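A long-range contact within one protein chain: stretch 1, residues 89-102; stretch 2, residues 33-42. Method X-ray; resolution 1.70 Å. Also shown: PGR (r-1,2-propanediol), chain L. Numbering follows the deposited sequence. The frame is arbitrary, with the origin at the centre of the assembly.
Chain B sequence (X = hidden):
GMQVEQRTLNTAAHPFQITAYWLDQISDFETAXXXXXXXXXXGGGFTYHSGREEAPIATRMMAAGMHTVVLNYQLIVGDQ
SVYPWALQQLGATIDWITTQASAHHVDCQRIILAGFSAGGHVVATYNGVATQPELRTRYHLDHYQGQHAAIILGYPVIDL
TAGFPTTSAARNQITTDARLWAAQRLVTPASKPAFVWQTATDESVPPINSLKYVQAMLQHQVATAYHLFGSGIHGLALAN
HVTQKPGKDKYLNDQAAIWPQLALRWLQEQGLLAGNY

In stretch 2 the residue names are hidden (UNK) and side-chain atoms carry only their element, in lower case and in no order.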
# COMPACT_ATOMS: atom_id res chain seq x y z
N GLN B 89 -17.84 24.17 1.68
CA GLN B 89 -17.55 24.46 0.26
C GLN B 89 -17.51 23.20 -0.60
O GLN B 89 -17.97 23.20 -1.72
CB GLN B 89 -16.23 25.20 0.14
CG GLN B 89 -16.21 26.57 0.78
CD GLN B 89 -14.80 27.19 0.90
OE1 GLN B 89 -13.76 26.49 0.96
NE2 GLN B 89 -14.78 28.53 0.96
N LEU B 90 -16.95 22.14 -0.05
CA LEU B 90 -16.89 20.88 -0.76
C LEU B 90 -18.35 20.35 -0.89
O LEU B 90 -18.76 19.91 -1.94
CB LEU B 90 -15.99 19.90 -0.04
CG LEU B 90 -15.82 18.48 -0.60
CD1 LEU B 90 -15.68 18.45 -2.15
CD2 LEU B 90 -14.64 17.79 0.09
N GLY B 91 -19.11 20.44 0.20
CA GLY B 91 -20.53 20.12 0.12
C GLY B 91 -21.31 20.96 -0.90
O GLY B 91 -22.20 20.44 -1.62
N ALA B 92 -21.05 22.27 -0.89
CA ALA B 92 -21.68 23.20 -1.83
C ALA B 92 -21.28 22.88 -3.29
O ALA B 92 -22.07 23.08 -4.21
CB ALA B 92 -21.34 24.65 -1.47
N THR B 93 -20.07 22.36 -3.48
CA THR B 93 -19.55 22.05 -4.83
C THR B 93 -20.24 20.77 -5.36
O THR B 93 -20.60 20.65 -6.57
CB THR B 93 -18.00 21.90 -4.82
OG1 THR B 93 -17.40 23.09 -4.31
CG2 THR B 93 -17.46 21.62 -6.22
N ILE B 94 -20.36 19.80 -4.48
CA ILE B 94 -21.10 18.60 -4.80
C ILE B 94 -22.56 18.99 -5.17
O ILE B 94 -23.11 18.55 -6.20
CB ILE B 94 -21.09 17.58 -3.66
CG1 ILE B 94 -19.66 16.97 -3.47
CG2 ILE B 94 -22.10 16.49 -3.94
CD1 ILE B 94 -19.45 16.23 -2.12
N ASP B 95 -23.17 19.83 -4.36
CA ASP B 95 -24.52 20.32 -4.67
C ASP B 95 -24.57 21.02 -6.03
O ASP B 95 -25.38 20.71 -6.91
CB ASP B 95 -24.95 21.27 -3.57
CG ASP B 95 -26.38 21.73 -3.69
OD1 ASP B 95 -26.66 22.43 -4.64
OD2 ASP B 95 -27.21 21.45 -2.81
N TRP B 96 -23.62 21.91 -6.25
CA TRP B 96 -23.59 22.61 -7.55
C TRP B 96 -23.49 21.63 -8.73
O TRP B 96 -24.22 21.73 -9.73
CB TRP B 96 -22.46 23.64 -7.56
CG TRP B 96 -22.41 24.40 -8.84
CD1 TRP B 96 -23.21 25.48 -9.21
CD2 TRP B 96 -21.51 24.17 -9.94
NE1 TRP B 96 -22.84 25.91 -10.47
CE2 TRP B 96 -21.82 25.12 -10.93
CE3 TRP B 96 -20.47 23.25 -10.17
CZ2 TRP B 96 -21.11 25.18 -12.15
CZ3 TRP B 96 -19.79 23.31 -11.39
CH2 TRP B 96 -20.12 24.27 -12.35
N ILE B 97 -22.65 20.61 -8.59
CA ILE B 97 -22.50 19.60 -9.64
C ILE B 97 -23.85 18.95 -9.91
O ILE B 97 -24.19 18.73 -11.07
CB ILE B 97 -21.43 18.55 -9.25
CG1 ILE B 97 -20.01 19.18 -9.40
CG2 ILE B 97 -21.58 17.27 -10.08
CD1 ILE B 97 -18.90 18.48 -8.67
N THR B 98 -24.61 18.63 -8.86
CA THR B 98 -25.91 18.01 -9.07
C THR B 98 -26.83 18.92 -9.89
O THR B 98 -27.60 18.46 -10.71
CB THR B 98 -26.64 17.53 -7.78
OG1 THR B 98 -27.05 18.62 -6.95
CG2 THR B 98 -25.79 16.57 -7.00
N THR B 99 -26.74 20.23 -9.67
CA THR B 99 -27.60 21.13 -10.35
C THR B 99 -27.20 21.16 -11.83
O THR B 99 -28.00 21.58 -12.65
CB THR B 99 -27.61 22.58 -9.75
OG1 THR B 99 -26.37 23.22 -10.03
CG2 THR B 99 -27.90 22.59 -8.23
N GLN B 100 -25.95 20.76 -12.15
CA GLN B 100 -25.45 20.76 -13.54
C GLN B 100 -25.54 19.43 -14.23
O GLN B 100 -25.01 19.25 -15.35
CB GLN B 100 -23.97 21.16 -13.54
CG GLN B 100 -23.75 22.48 -12.90
CD GLN B 100 -24.40 23.60 -13.69
OE1 GLN B 100 -24.22 23.70 -14.90
NE2 GLN B 100 -25.20 24.42 -13.01
N ALA B 101 -26.14 18.46 -13.56
CA ALA B 101 -26.05 17.07 -13.99
C ALA B 101 -26.72 16.86 -15.35
O ALA B 101 -26.20 16.08 -16.17
CB ALA B 101 -26.60 16.09 -12.95
N SER B 102 -27.88 17.50 -15.57
CA SER B 102 -28.59 17.38 -16.87
C SER B 102 -27.91 18.20 -17.98
O SER B 102 -27.85 17.75 -19.14
CB SER B 102 -30.06 17.73 -16.75
OG SER B 102 -30.72 16.67 -16.10
N UNK B 33 -24.64 10.02 -22.51
CA UNK B 33 -23.97 9.08 -21.59
C UNK B 33 -23.48 9.90 -20.43
O UNK B 33 -22.73 10.86 -20.59
c UNK B 33 -23.35 7.47 -23.36
c UNK B 33 -22.83 8.33 -22.23
c UNK B 33 -22.08 7.53 -21.18
N UNK B 34 -24.01 9.61 -19.25
CA UNK B 34 -23.66 10.36 -18.06
C UNK B 34 -22.34 9.86 -17.53
O UNK B 34 -22.18 8.67 -17.26
o UNK B 34 -25.95 12.07 -18.12
c UNK B 34 -24.78 10.30 -17.00
o UNK B 34 -27.08 10.59 -16.99
c UNK B 34 -26.02 11.04 -17.41
N UNK B 35 -21.37 10.76 -17.50
CA UNK B 35 -20.00 10.42 -17.09
C UNK B 35 -19.83 10.60 -15.60
O UNK B 35 -20.41 11.53 -14.99
c UNK B 35 -18.88 11.29 -19.25
c UNK B 35 -18.89 12.51 -21.32
c UNK B 35 -18.67 10.13 -21.36
c UNK B 35 -18.75 11.36 -22.02
c UNK B 35 -18.93 11.32 -17.75
o UNK B 35 -18.67 11.49 -23.41
c UNK B 35 -18.96 12.48 -19.96
c UNK B 35 -18.71 10.12 -19.95
N UNK B 36 -19.03 9.72 -14.97
CA UNK B 36 -18.58 10.01 -13.62
C UNK B 36 -17.82 11.33 -13.55
O UNK B 36 -17.42 11.91 -14.55
c UNK B 36 -17.58 8.85 -13.29
c UNK B 36 -18.30 8.60 -15.57
c UNK B 36 -17.76 7.83 -14.35
N UNK B 37 -17.62 11.83 -12.34
CA UNK B 37 -16.96 13.13 -12.17
C UNK B 37 -16.04 13.08 -10.95
O UNK B 37 -16.41 12.55 -9.88
c UNK B 37 -18.26 16.80 -12.38
c UNK B 37 -18.99 14.05 -10.83
c UNK B 37 -17.42 15.69 -11.82
c UNK B 37 -18.04 14.29 -12.02
N UNK B 38 -14.88 13.63 -11.12
CA UNK B 38 -13.89 13.72 -10.04
C UNK B 38 -13.74 15.16 -9.63
O UNK B 38 -13.37 16.00 -10.43
c UNK B 38 -10.62 10.48 -10.20
c UNK B 38 -11.58 13.16 -9.34
se UNK B 38 -9.91 12.27 -9.84
c UNK B 38 -12.52 13.20 -10.46
N UNK B 39 -13.92 15.39 -8.35
CA UNK B 39 -13.65 16.71 -7.73
C UNK B 39 -12.30 16.70 -7.03
O UNK B 39 -12.07 15.90 -6.10
c UNK B 39 -16.13 17.06 -7.19
c UNK B 39 -14.35 18.42 -5.97
c UNK B 39 -17.20 17.14 -6.02
c UNK B 39 -14.70 17.05 -6.64
N UNK B 40 -11.43 17.58 -7.49
CA UNK B 40 -10.00 17.60 -7.07
C UNK B 40 -9.78 18.74 -6.08
O UNK B 40 -10.06 19.93 -6.40
c UNK B 40 -9.05 17.73 -8.29
c UNK B 40 -7.60 17.95 -7.79
c UNK B 40 -9.10 16.50 -9.21
c UNK B 40 -8.47 16.76 -10.60
N UNK B 41 -9.39 18.36 -4.85
CA UNK B 41 -8.98 19.30 -3.84
C UNK B 41 -7.44 19.33 -3.89
O UNK B 41 -6.82 18.37 -3.53
c UNK B 41 -9.50 18.90 -2.45
s UNK B 41 -11.27 19.07 -2.34
N UNK B 42 -6.84 20.41 -4.41
CA UNK B 42 -5.39 20.49 -4.63
C UNK B 42 -4.53 20.46 -3.36
O UNK B 42 -5.04 20.69 -2.22
c UNK B 42 -6.55 22.23 -5.83
c UNK B 42 -5.20 21.84 -5.34
c UNK B 42 -7.54 21.64 -4.87
C1 PGR L . -28.06 12.65 -13.99
C2 PGR L . -29.26 13.25 -14.69
C3 PGR L . -29.83 12.24 -15.68
O1 PGR L . -27.17 12.47 -15.05
O2 PGR L . -30.15 13.64 -13.65

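Position 33 carries three side-chain carbons, one bearing the other two. This beta-branched fork is valine, and Val33 is exposed and takes no part in the contact.

At position 34 two carbons follow the backbone, the second bearing two oxygens, one of which lies a loose 4.5 Å from Ala101 O. A short carboxylate of this kind is aspartate, Asp34, and that oxygen is OD1. Its CB points toward stretch 1. The other oxygen, Asp34 OD2, lies 2.7 Å from O1 of the propanediol, a hydrogen-bonding distance. That molecule also rests near the helix side, its C1 3.9 Å from Ala101 CB, so it touches both stretches at this end.

Position 35 opens the strand with one carbon leading to a six-carbon ring that bears an oxygen. This is a phenol, and the residue is Tyr35; its side chain does not reach stretch 1, and its hydroxyl is hydrogen-bonded elsewhere in the structure.

Three carbons at position 36 close a ring onto the backbone nitrogen, which identifies Pro36. It is buried but does not reach the helix.

The four carbons of position 37 fork at the first, and one arm is two carbons long. The end of that arm comes within 4.1 Å of Ile97 CG2. The pattern is that of isoleucine, so the touching atom is Ile37 CD1. With chi2 at 149°, the side chain lies between rotamer wells.

An unbranched chain of two carbons, selenium and a final carbon occupies position 38. It is selenomethionine, entered as Met38, and its CB points away from the helix.

Position 39 again has four carbons, forked at the first with one two-carbon arm, and its CB points toward the helix. The tip of the long arm lies 3.5 Å from Ile94 CG1 and 3.4 Å from Ile97 CD1, while the short arm is 4.0 Å from Leu90 CD1. The residue is Ile39; CD1 is the tip and CG2 the short arm, which also approaches Thr93 CG2 at 4.5 Å.

The same four-carbon fork recurs at position 40, but out of reach of stretch 1. Ile40 therefore makes no contact here.

At position 41 a single carbon carries sulfur, and the sulfur lies 4.3 Å from Leu90 CD2. The residue is Cys41.

Finally, three carbons at position 42 return to the backbone nitrogen, giving Pro42, beyond reach of the helix.

The contact is apolar packing of a helix on a strand, with no hydrogen bond between them. Alternate strand residues, Ile37, Ile39 and Cys41, direct their CB atoms toward the helix, which answers with Leu90, Ile94 and Ile97, spaced about one turn apart. The axes run nearly antiparallel at 154°, so Leu90 pairs with Cys41 and Ile97 with Ile37. Ile39 sits between these pairs and has the largest covered area, 86 Å² of the 299 Å² buried in total.

Stretch 2 33-42: VDYPIMIICP
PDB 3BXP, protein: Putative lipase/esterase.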